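Long-range contacts in MGS-M4 (Unidentified, PDB 4Q3M), which is probably an NAD(P)H-dependent oxidoreductase of the aldo-keto reductase family, built as a TIM barrel, whose natural substrate is unknown: residues A[17-22]-A[46-51]; A[39-44]-A[226-231]; A[116-121]-A[131-136]; A[187-192]-A[264-269]. All blocks are in the same frame, centred on the assembly; numbering follows the deposited sequence.

Interaction 1 of 4, residues A[17-22]-A[46-51]; sequences LGTFRS and MIYGNE
One hydrogen bond crosses this contact. It runs from Arg21 NH1 to the carbonyl O of Ile47, 3.0 Å away. The bond is bent, with 131° at the hydrogen, and the donor stands above the carbonyl plane of Ile47. Arg21 reaches it with its chain extended from CG to NE and CG anti to the backbone N. On the way Arg21 CG passes the carbonyl O of Tyr48 at 3.2 Å. The Arg21 CA also makes a CA-H...O contact with Tyr48 O, at 3.5 Å. A side chain at residue 49 would point at the guanidinium; Gly49 has none, and its backbone N lies at the guanidinium edge.

The main packing is on Tyr48. The carbonyl O of Thr19 stands 3.0 Å above one face of the Tyr48 ring, offset toward the CD2-CE2 side. The Thr19 side chain crosses the tyrosine at about a right angle. Tyr48 follows the second barrel strand and is probably the tetrad tyrosine of aldo-keto reductases. An alanine in place of Tyr48 would probably loosen the contact and cost the likely catalytic hydroxyl, because the ring against the Thr19 carbonyl goes.

Two polar side chains also meet. Thr19 OG1 is 3.4 Å from Asn50 ND2. Thr19 OG1 is hydrogen-bonded to Asp43 O, and Asn50 OD1 to Thr44 OG1.

The contact joins the end of strand 17-18 to the turn between strand 41-43 and helix 51-59. Asn50 takes the N-cap position of that helix and touches Ala27 of helix 26-37. Strand 17-18 pairs with 41-43 through Leu17, while Gly18 bonds Pro229.

Interaction 2 of 4, residues A[39-44]-A[226-231]; sequences YRHIDT and VVIPKS. With SO4 (sulfate ion), chain G.
The two backbones do not pair. Both segments run along strands of the parallel barrel sheet, but strand 17-18 lies between 41-43 and 226-227. The nearest CA atoms, of Asp43 and Ile228, are 7.2 Å apart, and no hydrogen bond crosses. Side chains fill the gap instead. His41 and Asp43 point toward Val226 and Ile228, which point back.

Ile228 carries most of the packing. Ile228 CD1 meets the carboxylate carbon CG of Asp43 at 3.5 Å, the two side chains crossing at about a right angle. The other branch, Ile228 CG2, is 3.6 Å from His41 CE1. Val226 CG1 comes to His41 CE1 at the edge of the imidazole, at 4.0 Å. With CG anti to the backbone N, Asp43 and His41 both send their side chains across to the other segment.

The carboxylate of Asp43 is buried but well served. OD2 forms a salt bridge with Lys73, and OD1 takes a hydrogen bond from Gln158 NE2. Lys230 NZ stays 4.5 Å from Asp43 OD2, beyond a salt bridge, yet its charge is likely to favour the ionised acid. The backbone N of Lys230 donates to O3 of a sulfate, probably from the crystallisation liquor, at 3.1 Å.

This is the interior of a TIM barrel. Asp43 paired with Lys73 is consistent with the aldo-keto reductase catalytic tetrad, of which they are probably the aspartate and lysine. The Ile-Pro-Lys-Ser sequence resembles the cofactor-binding segment of that family.

Interaction 3 of 4, residues A[116-121]-A[131-136]; sequences STYRAF and KAIGVS
Ile133 does most of the work here, and its conformation explains how. Its CG1 lies between the backbone N and the carbonyl carbon, the crowded position (chi1 52°). CG2 is then anti to the carbonyl carbon. The two branches part and reach different side chains of the helix.

The longer branch goes to Tyr118. It is extended, so CD1 is carried out to the tyrosine hydroxyl end. Ile133 CD1 is 3.4 Å from Tyr118 OH and 3.6 Å from Tyr118 CZ. The two side chains cross at about a right angle. Tyr118 holds CG anti to the backbone N (chi1 -161°), which brings the end of its ring nearer the strand than its CB direction would suggest. Its OH is also hydrogen-bonded to Ile152 O, which should limit movement of the ring.

The shorter branch goes to Phe121. Ile133 CG2 lies 3.9 Å from Phe121 CB, at the base of that side chain. Phe121 CG is anti to the carbonyl carbon, and its ring runs on toward Gly134. The Gly134 carbonyl O lies at the ring edge, 3.8 Å from Phe121 CE2. No hydrogen bond crosses the contact.

Helix 111-126 and strand 133-136 run roughly antiparallel, at 148°, with axes 9.3 Å apart. Together with strand 102-105 they form a beta-alpha-beta crossover of the barrel. Gly134 bonds to Tyr103 and Ile105 of that first strand. Phe121 also meets Tyr103, and it touches Thr84 of helix 81-94 and Leu74 of strand 69-74.

Interaction 4 of 4, residues A[187-192]-A[264-269]; sequences LMSHQI and KIFTEF. With SO4 (sulfate ion), chain G.
Two loops meet here: the one after strand 180-184, leading into helix 192-196, and the C-terminal tail after helix 250-257. No hydrogen bond joins them, and the contact is mostly apolar. Ile265 is at its centre.

Ile265 CG1 is anti to the carbonyl carbon and the chain is extended (chi2 178°), so CD1 projects into the opposite loop. Ile265 CD1 comes within 3.4 Å of the carbonyl O of Met188 and 3.9 Å of Gln191 CB. The Met188 side chain crosses it at about a right angle. The carbonyl O of Met188 also accepts a hydrogen bond from the backbone N of Gln191 at 2.9 Å, which closes a turn whose carbonyl O faces the methyl. Ile265 CG2 meets His190 NE2 tip to tip at 3.5 Å and also lies over one face of the Phe266 ring. An alanine in place of Ile265 would probably weaken the seating of the tail, since the CD1 and CG2 contacts to Met188, Gln191 and His190 would go.

Phe266 adds a second touch: Ser189 CB lies at the ring edge, 3.7 Å from Phe266 CZ. Glu160 accepts hydrogen bonds from the backbone N of Ile265 and of Phe266. Beyond them, Glu268 and Phe269 pack on the second subunit.

The backbone N atoms of Leu187 and Ser189 both bond sulfate O4, each at 2.8 Å. An anion held by backbone N-H groups of this loop is consistent with the cofactor phosphate site of aldo-keto reductases. The tail over the barrel mouth is also typical of that family.

In the fold
Three of the four contacts rest on the one parallel barrel sheet. Interactions 1 and 2 are closest, with centres about 11 Å apart. They touch, and their segments alternate along the chain around the junction of the first two strands with the last. Interaction 3, a crossover on the outside of the barrel, falls within the long span between the segments of interaction 2; their centres are about 20 Å apart. Interaction 4 involves loops and the C-terminal tail. Its centre is about 17 Å from those of interactions 1 and 2, and it shares the bound sulfate with interaction 2. Interactions 1, 2 and 4 thus line the probable active and cofactor region, while interaction 3 is framework packing.

Interaction 1 of 4, residues A[17-22]-A[46-51]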
# COMPACT_ATOMS: atom_id res chain seq x y z
N LEU A 17 -16.10 1.52 19.75
CA LEU A 17 -14.86 1.36 20.51
C LEU A 17 -13.94 0.35 19.85
O LEU A 17 -14.35 -0.76 19.51
CB LEU A 17 -15.16 0.93 21.94
CG LEU A 17 -13.91 0.60 22.77
CD1 LEU A 17 -13.05 1.84 22.96
CD2 LEU A 17 -14.29 -0.01 24.11
N GLY A 18 -12.68 0.74 19.66
CA GLY A 18 -11.67 -0.17 19.15
C GLY A 18 -10.98 -0.88 20.29
O GLY A 18 -10.67 -0.27 21.32
N THR A 19 -10.75 -2.18 20.12
CA THR A 19 -10.07 -2.97 21.14
C THR A 19 -8.77 -3.55 20.60
O THR A 19 -8.76 -4.16 19.54
CB THR A 19 -10.96 -4.12 21.65
OG1 THR A 19 -11.19 -5.06 20.60
CG2 THR A 19 -12.30 -3.58 22.14
N PHE A 20 -7.68 -3.34 21.33
CA PHE A 20 -6.40 -3.91 20.94
C PHE A 20 -5.95 -4.96 21.95
O PHE A 20 -6.38 -4.94 23.11
CB PHE A 20 -5.34 -2.82 20.79
CG PHE A 20 -5.10 -2.02 22.05
CD1 PHE A 20 -4.16 -2.44 22.98
CD2 PHE A 20 -5.80 -0.85 22.28
CE1 PHE A 20 -3.94 -1.70 24.13
CE2 PHE A 20 -5.58 -0.12 23.43
CZ PHE A 20 -4.65 -0.54 24.36
N ARG A 21 -5.10 -5.88 21.51
CA ARG A 21 -4.61 -6.96 22.36
C ARG A 21 -3.83 -6.42 23.56
O ARG A 21 -2.64 -6.13 23.46
CB ARG A 21 -3.74 -7.92 21.55
CG ARG A 21 -3.19 -9.10 22.35
CD ARG A 21 -2.48 -10.10 21.45
NE ARG A 21 -2.10 -11.30 22.18
CZ ARG A 21 -2.87 -12.38 22.30
NH1 ARG A 21 -4.07 -12.41 21.74
NH2 ARG A 21 -2.44 -13.43 22.99
N SER A 22 -4.52 -6.28 24.69
CA SER A 22 -3.90 -5.76 25.90
C SER A 22 -3.93 -6.78 27.03
O SER A 22 -4.06 -7.98 26.80
CB SER A 22 -4.58 -4.46 26.34
OG SER A 22 -3.93 -3.90 27.47
N MET A 46 -10.30 -12.20 16.89
CA MET A 46 -9.77 -13.37 17.58
C MET A 46 -8.29 -13.20 17.90
O MET A 46 -7.81 -13.74 18.89
CB MET A 46 -10.00 -14.64 16.75
CG MET A 46 -8.91 -15.01 15.75
SD MET A 46 -7.52 -15.94 16.45
CE MET A 46 -8.37 -17.02 17.60
N ILE A 47 -7.57 -12.43 17.08
CA ILE A 47 -6.14 -12.23 17.29
C ILE A 47 -5.88 -11.32 18.48
O ILE A 47 -4.79 -11.33 19.05
CB ILE A 47 -5.47 -11.66 16.02
CG1 ILE A 47 -3.96 -11.91 16.05
CG2 ILE A 47 -5.79 -10.18 15.85
CD1 ILE A 47 -3.59 -13.37 16.13
N TYR A 48 -6.88 -10.53 18.86
CA TYR A 48 -6.75 -9.64 20.01
C TYR A 48 -6.79 -10.44 21.30
O TYR A 48 -6.22 -10.02 22.31
CB TYR A 48 -7.87 -8.59 20.01
CG TYR A 48 -7.89 -7.70 18.79
CD1 TYR A 48 -6.74 -7.49 18.03
CD2 TYR A 48 -9.05 -7.06 18.39
CE1 TYR A 48 -6.76 -6.68 16.91
CE2 TYR A 48 -9.08 -6.24 17.27
CZ TYR A 48 -7.93 -6.06 16.54
OH TYR A 48 -7.95 -5.25 15.43
N GLY A 49 -7.46 -11.58 21.27
CA GLY A 49 -7.56 -12.45 22.42
C GLY A 49 -8.31 -11.81 23.58
O GLY A 49 -8.01 -12.07 24.74
N ASN A 50 -9.29 -10.97 23.25
CA ASN A 50 -10.10 -10.32 24.28
C ASN A 50 -11.59 -10.57 24.08
O ASN A 50 -12.42 -9.93 24.73
CB ASN A 50 -9.81 -8.82 24.32
CG ASN A 50 -10.05 -8.13 22.98
OD1 ASN A 50 -10.80 -8.61 22.13
ND2 ASN A 50 -9.41 -6.99 22.79
N GLU A 51 -11.93 -11.49 23.18
CA GLU A 51 -13.32 -11.83 22.90
C GLU A 51 -14.04 -12.29 24.17
O GLU A 51 -15.25 -12.10 24.32
CB GLU A 51 -13.40 -12.93 21.84
CG GLU A 51 -12.97 -12.49 20.46
CD GLU A 51 -12.96 -13.63 19.46
OE1 GLU A 51 -12.52 -14.74 19.83
OE2 GLU A 51 -13.39 -13.42 18.31

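Interaction 2 of 4, residues A[39-44]-A[226-231]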
# COMPACT_ATOMS: atom_id res chain seq x y z
N TYR A 39 -21.52 4.40 23.88
CA TYR A 39 -21.14 3.51 22.79
C TYR A 39 -22.14 2.38 22.62
O TYR A 39 -22.59 1.79 23.60
CB TYR A 39 -19.74 2.93 23.02
CG TYR A 39 -18.60 3.89 22.78
CD1 TYR A 39 -18.29 4.89 23.69
CD2 TYR A 39 -17.81 3.79 21.63
CE1 TYR A 39 -17.25 5.76 23.48
CE2 TYR A 39 -16.76 4.66 21.41
CZ TYR A 39 -16.48 5.65 22.34
OH TYR A 39 -15.44 6.52 22.12
N ARG A 40 -22.48 2.08 21.37
CA ARG A 40 -23.34 0.94 21.06
C ARG A 40 -22.69 0.09 19.98
O ARG A 40 -23.37 -0.67 19.28
CB ARG A 40 -24.73 1.41 20.62
CG ARG A 40 -25.55 2.04 21.74
CD ARG A 40 -25.73 1.08 22.90
NE ARG A 40 -26.57 1.64 23.96
CZ ARG A 40 -26.11 2.35 24.98
NH1 ARG A 40 -24.81 2.60 25.09
NH2 ARG A 40 -26.95 2.82 25.90
N HIS A 41 -21.38 0.22 19.85
CA HIS A 41 -20.62 -0.49 18.83
C HIS A 41 -19.26 -0.90 19.39
O HIS A 41 -18.47 -0.06 19.81
CB HIS A 41 -20.46 0.38 17.58
CG HIS A 41 -19.64 -0.26 16.50
ND1 HIS A 41 -19.08 0.47 15.47
CD2 HIS A 41 -19.30 -1.55 16.27
CE1 HIS A 41 -18.42 -0.34 14.66
NE2 HIS A 41 -18.54 -1.57 15.13
N ILE A 42 -18.99 -2.20 19.38
CA ILE A 42 -17.72 -2.73 19.87
C ILE A 42 -17.01 -3.52 18.77
O ILE A 42 -17.61 -4.38 18.13
CB ILE A 42 -17.91 -3.63 21.10
CG1 ILE A 42 -18.74 -2.91 22.17
CG2 ILE A 42 -16.57 -4.06 21.67
CD1 ILE A 42 -18.05 -1.72 22.79
N ASP A 43 -15.73 -3.23 18.56
CA ASP A 43 -14.96 -3.88 17.51
C ASP A 43 -13.83 -4.72 18.09
O ASP A 43 -12.91 -4.20 18.72
CB ASP A 43 -14.39 -2.83 16.55
CG ASP A 43 -13.63 -3.45 15.39
OD1 ASP A 43 -14.26 -3.72 14.34
OD2 ASP A 43 -12.41 -3.67 15.53
N THR A 44 -13.89 -6.03 17.86
CA THR A 44 -12.86 -6.94 18.35
C THR A 44 -12.40 -7.91 17.27
O THR A 44 -12.78 -7.79 16.10
CB THR A 44 -13.36 -7.74 19.57
OG1 THR A 44 -12.30 -8.57 20.08
CG2 THR A 44 -14.55 -8.62 19.20
N VAL A 226 -17.47 4.86 8.86
CA VAL A 226 -17.52 4.28 10.20
C VAL A 226 -16.14 4.33 10.85
O VAL A 226 -15.15 3.92 10.25
CB VAL A 226 -18.02 2.82 10.16
CG1 VAL A 226 -18.04 2.23 11.56
CG2 VAL A 226 -19.40 2.75 9.53
N VAL A 227 -16.09 4.86 12.07
CA VAL A 227 -14.81 5.06 12.76
C VAL A 227 -14.77 4.30 14.09
O VAL A 227 -15.75 4.30 14.84
CB VAL A 227 -14.55 6.56 12.99
CG1 VAL A 227 -15.72 7.21 13.70
CG2 VAL A 227 -13.26 6.77 13.77
N ILE A 228 -13.64 3.66 14.37
CA ILE A 228 -13.49 2.89 15.60
C ILE A 228 -12.16 3.17 16.30
O ILE A 228 -11.22 2.38 16.20
CB ILE A 228 -13.60 1.38 15.32
CG1 ILE A 228 -12.89 1.02 14.00
CG2 ILE A 228 -15.06 0.95 15.25
CD1 ILE A 228 -12.76 -0.46 13.76
N PRO A 229 -12.08 4.29 17.03
CA PRO A 229 -10.85 4.62 17.77
C PRO A 229 -10.59 3.68 18.94
O PRO A 229 -11.50 3.40 19.72
CB PRO A 229 -11.12 6.05 18.26
CG PRO A 229 -12.60 6.17 18.31
CD PRO A 229 -13.11 5.33 17.17
N LYS A 230 -9.36 3.19 19.04
CA LYS A 230 -8.98 2.28 20.11
C LYS A 230 -8.47 3.05 21.33
O LYS A 230 -7.74 4.03 21.19
CB LYS A 230 -7.91 1.30 19.63
CG LYS A 230 -8.24 0.60 18.32
CD LYS A 230 -7.08 -0.24 17.83
CE LYS A 230 -7.34 -0.81 16.44
NZ LYS A 230 -8.48 -1.76 16.43
N SER A 231 -8.85 2.59 22.52
CA SER A 231 -8.42 3.21 23.77
C SER A 231 -8.76 2.34 24.98
O SER A 231 -9.71 1.57 24.95
CB SER A 231 -9.06 4.59 23.93
OG SER A 231 -8.59 5.24 25.10
S SO4 G . -6.26 4.50 17.08
O1 SO4 G . -5.45 4.57 18.29
O2 SO4 G . -6.42 3.11 16.68
O3 SO4 G . -7.58 5.08 17.35
O4 SO4 G . -5.61 5.25 16.01

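Interaction 3 of 4, residues A[116-121]-A[131-136]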
# COMPACT_ATOMS: atom_id res chain seq x y z
N SER A 116 -13.09 -18.91 -0.48
CA SER A 116 -13.41 -20.09 0.32
C SER A 116 -13.86 -19.69 1.71
O SER A 116 -14.78 -20.28 2.28
CB SER A 116 -12.21 -21.04 0.40
OG SER A 116 -12.54 -22.21 1.13
N THR A 117 -13.18 -18.70 2.26
CA THR A 117 -13.55 -18.13 3.55
C THR A 117 -14.89 -17.42 3.51
O THR A 117 -15.72 -17.56 4.41
CB THR A 117 -12.49 -17.13 4.03
OG1 THR A 117 -11.23 -17.80 4.20
CG2 THR A 117 -12.93 -16.47 5.30
N TYR A 118 -15.11 -16.66 2.44
CA TYR A 118 -16.31 -15.86 2.31
C TYR A 118 -17.54 -16.74 2.07
O TYR A 118 -18.64 -16.40 2.49
CB TYR A 118 -16.16 -14.85 1.18
CG TYR A 118 -17.14 -13.71 1.25
CD1 TYR A 118 -16.90 -12.62 2.07
CD2 TYR A 118 -18.30 -13.72 0.49
CE1 TYR A 118 -17.80 -11.57 2.14
CE2 TYR A 118 -19.20 -12.68 0.56
CZ TYR A 118 -18.95 -11.61 1.38
OH TYR A 118 -19.84 -10.57 1.45
N ARG A 119 -17.34 -17.87 1.39
CA ARG A 119 -18.40 -18.84 1.19
C ARG A 119 -18.91 -19.34 2.54
O ARG A 119 -20.10 -19.59 2.71
CB ARG A 119 -17.92 -20.02 0.34
CG ARG A 119 -17.84 -19.73 -1.15
CD ARG A 119 -19.22 -19.62 -1.77
NE ARG A 119 -19.15 -19.39 -3.21
CZ ARG A 119 -19.21 -18.20 -3.79
NH1 ARG A 119 -19.34 -17.11 -3.05
NH2 ARG A 119 -19.13 -18.09 -5.11
N ALA A 120 -18.00 -19.47 3.49
CA ALA A 120 -18.36 -19.85 4.85
C ALA A 120 -19.10 -18.71 5.54
O ALA A 120 -20.04 -18.94 6.30
CB ALA A 120 -17.12 -20.24 5.64
N PHE A 121 -18.67 -17.47 5.27
CA PHE A 121 -19.37 -16.30 5.78
C PHE A 121 -20.80 -16.28 5.26
O PHE A 121 -21.74 -15.99 6.00
CB PHE A 121 -18.67 -15.00 5.36
CG PHE A 121 -17.44 -14.67 6.17
CD1 PHE A 121 -16.71 -15.65 6.81
CD2 PHE A 121 -17.03 -13.35 6.29
CE1 PHE A 121 -15.59 -15.33 7.55
CE2 PHE A 121 -15.91 -13.02 7.03
CZ PHE A 121 -15.19 -14.02 7.66
N LYS A 131 -25.26 -10.96 11.03
CA LYS A 131 -26.21 -10.01 10.49
C LYS A 131 -25.60 -9.21 9.34
O LYS A 131 -26.32 -8.59 8.55
CB LYS A 131 -26.70 -9.06 11.59
CG LYS A 131 -27.48 -9.76 12.68
CD LYS A 131 -28.66 -10.52 12.10
CE LYS A 131 -29.41 -11.30 13.18
NZ LYS A 131 -30.56 -12.05 12.60
N ALA A 132 -24.27 -9.23 9.25
CA ALA A 132 -23.56 -8.55 8.18
C ALA A 132 -22.18 -9.16 7.97
O ALA A 132 -21.50 -9.51 8.93
CB ALA A 132 -23.44 -7.06 8.48
N ILE A 133 -21.78 -9.30 6.71
CA ILE A 133 -20.48 -9.86 6.38
C ILE A 133 -19.66 -8.89 5.53
O ILE A 133 -20.21 -8.18 4.68
CB ILE A 133 -20.61 -11.20 5.64
CG1 ILE A 133 -21.55 -11.07 4.45
CG2 ILE A 133 -21.11 -12.28 6.59
CD1 ILE A 133 -21.69 -12.34 3.64
N GLY A 134 -18.36 -8.87 5.75
CA GLY A 134 -17.47 -7.99 5.01
C GLY A 134 -16.02 -8.41 5.10
O GLY A 134 -15.72 -9.55 5.46
N VAL A 135 -15.12 -7.49 4.77
CA VAL A 135 -13.69 -7.77 4.81
C VAL A 135 -12.91 -6.68 5.53
O VAL A 135 -13.47 -5.67 5.95
CB VAL A 135 -13.10 -7.95 3.40
CG1 VAL A 135 -13.61 -9.23 2.77
CG2 VAL A 135 -13.43 -6.74 2.54
N SER A 136 -11.60 -6.89 5.65
CA SER A 136 -10.70 -5.90 6.23
C SER A 136 -9.35 -5.98 5.54
O SER A 136 -8.91 -7.07 5.15
CB SER A 136 -10.55 -6.11 7.73
OG SER A 136 -9.68 -5.15 8.30

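Interaction 4 of 4, residues A[187-192]-A[264-269]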
# COMPACT_ATOMS: atom_id res chain seq x y z
N LEU A 187 -6.75 7.54 14.76
CA LEU A 187 -5.84 8.45 15.44
C LEU A 187 -4.39 8.09 15.12
O LEU A 187 -3.48 8.40 15.90
CB LEU A 187 -6.08 8.42 16.96
CG LEU A 187 -7.49 8.78 17.42
CD1 LEU A 187 -7.54 8.92 18.94
CD2 LEU A 187 -7.97 10.06 16.74
N MET A 188 -4.20 7.43 13.99
CA MET A 188 -2.89 7.02 13.49
C MET A 188 -2.15 6.07 14.44
O MET A 188 -0.93 5.95 14.38
CB MET A 188 -2.01 8.25 13.21
CG MET A 188 -2.48 9.09 12.03
SD MET A 188 -1.38 10.46 11.65
CE MET A 188 0.13 9.59 11.26
N SER A 189 -2.91 5.40 15.31
CA SER A 189 -2.39 4.37 16.20
C SER A 189 -1.14 4.79 16.97
O SER A 189 -1.11 5.86 17.58
CB SER A 189 -2.09 3.09 15.41
OG SER A 189 -1.53 2.09 16.24
N HIS A 190 -0.11 3.95 16.93
CA HIS A 190 1.14 4.20 17.65
C HIS A 190 1.89 5.41 17.08
O HIS A 190 2.81 5.92 17.71
CB HIS A 190 2.04 2.97 17.61
CG HIS A 190 2.45 2.56 16.23
ND1 HIS A 190 3.60 3.04 15.62
CD2 HIS A 190 1.88 1.72 15.33
CE1 HIS A 190 3.71 2.52 14.42
NE2 HIS A 190 2.68 1.71 14.22
N GLN A 191 1.49 5.85 15.90
CA GLN A 191 2.01 7.09 15.32
C GLN A 191 1.13 8.26 15.72
O GLN A 191 0.87 9.16 14.92
CB GLN A 191 2.11 6.98 13.80
CG GLN A 191 3.16 6.00 13.31
CD GLN A 191 4.56 6.41 13.73
OE1 GLN A 191 5.31 5.61 14.29
NE2 GLN A 191 4.92 7.66 13.47
N ILE A 192 0.67 8.23 16.97
CA ILE A 192 -0.22 9.25 17.52
C ILE A 192 0.40 10.65 17.47
O ILE A 192 -0.31 11.66 17.46
CB ILE A 192 -0.59 8.90 18.99
CG1 ILE A 192 -1.65 9.86 19.54
CG2 ILE A 192 0.65 8.89 19.87
CD1 ILE A 192 -2.97 9.80 18.81
N LYS A 264 1.35 5.14 4.47
CA LYS A 264 0.61 4.06 5.10
C LYS A 264 1.39 3.47 6.26
O LYS A 264 2.57 3.14 6.13
CB LYS A 264 0.27 2.97 4.07
CG LYS A 264 -0.54 1.82 4.63
CD LYS A 264 -1.19 1.02 3.52
CE LYS A 264 -1.94 -0.19 4.07
NZ LYS A 264 -2.90 0.20 5.15
N ILE A 265 0.73 3.34 7.41
CA ILE A 265 1.38 2.86 8.62
C ILE A 265 1.49 1.34 8.66
O ILE A 265 2.56 0.80 8.93
CB ILE A 265 0.64 3.34 9.88
CG1 ILE A 265 0.56 4.87 9.91
CG2 ILE A 265 1.32 2.81 11.14
CD1 ILE A 265 -0.20 5.42 11.10
N PHE A 266 0.39 0.66 8.38
CA PHE A 266 0.34 -0.79 8.55
C PHE A 266 0.69 -1.56 7.28
O PHE A 266 0.87 -0.97 6.21
CB PHE A 266 -1.05 -1.20 9.05
CG PHE A 266 -1.36 -0.69 10.42
CD1 PHE A 266 -0.92 -1.38 11.55
CD2 PHE A 266 -2.08 0.47 10.60
CE1 PHE A 266 -1.20 -0.91 12.82
CE2 PHE A 266 -2.37 0.95 11.87
CZ PHE A 266 -1.93 0.25 12.98
N THR A 267 0.79 -2.88 7.42
CA THR A 267 1.25 -3.78 6.37
C THR A 267 0.57 -3.55 5.02
O THR A 267 -0.65 -3.40 4.95
CB THR A 267 1.04 -5.25 6.78
OG1 THR A 267 1.57 -5.46 8.09
CG2 THR A 267 1.73 -6.19 5.80
N GLU A 268 1.37 -3.52 3.96
CA GLU A 268 0.85 -3.36 2.61
C GLU A 268 -0.09 -4.51 2.26
O GLU A 268 0.16 -5.65 2.65
CB GLU A 268 2.01 -3.27 1.60
CG GLU A 268 1.67 -2.55 0.30
CD GLU A 268 0.89 -3.42 -0.67
OE1 GLU A 268 1.15 -4.64 -0.71
OE2 GLU A 268 0.02 -2.87 -1.38
N PHE A 269 -1.16 -4.20 1.55
CA PHE A 269 -2.25 -5.13 1.28
C PHE A 269 -1.81 -6.50 0.75
O PHE A 269 -2.40 -7.52 1.10
CB PHE A 269 -3.24 -4.52 0.29
CG PHE A 269 -3.84 -3.22 0.74
CD1 PHE A 269 -5.00 -3.20 1.50
CD2 PHE A 269 -3.25 -2.01 0.41
CE1 PHE A 269 -5.56 -2.01 1.91
CE2 PHE A 269 -3.80 -0.81 0.82
CZ PHE A 269 -4.96 -0.81 1.57
S SO4 G . -6.26 4.50 17.08
O1 SO4 G . -5.45 4.57 18.29
O2 SO4 G . -6.42 3.11 16.68
O3 SO4 G . -7.58 5.08 17.35
O4 SO4 G . -5.61 5.25 16.01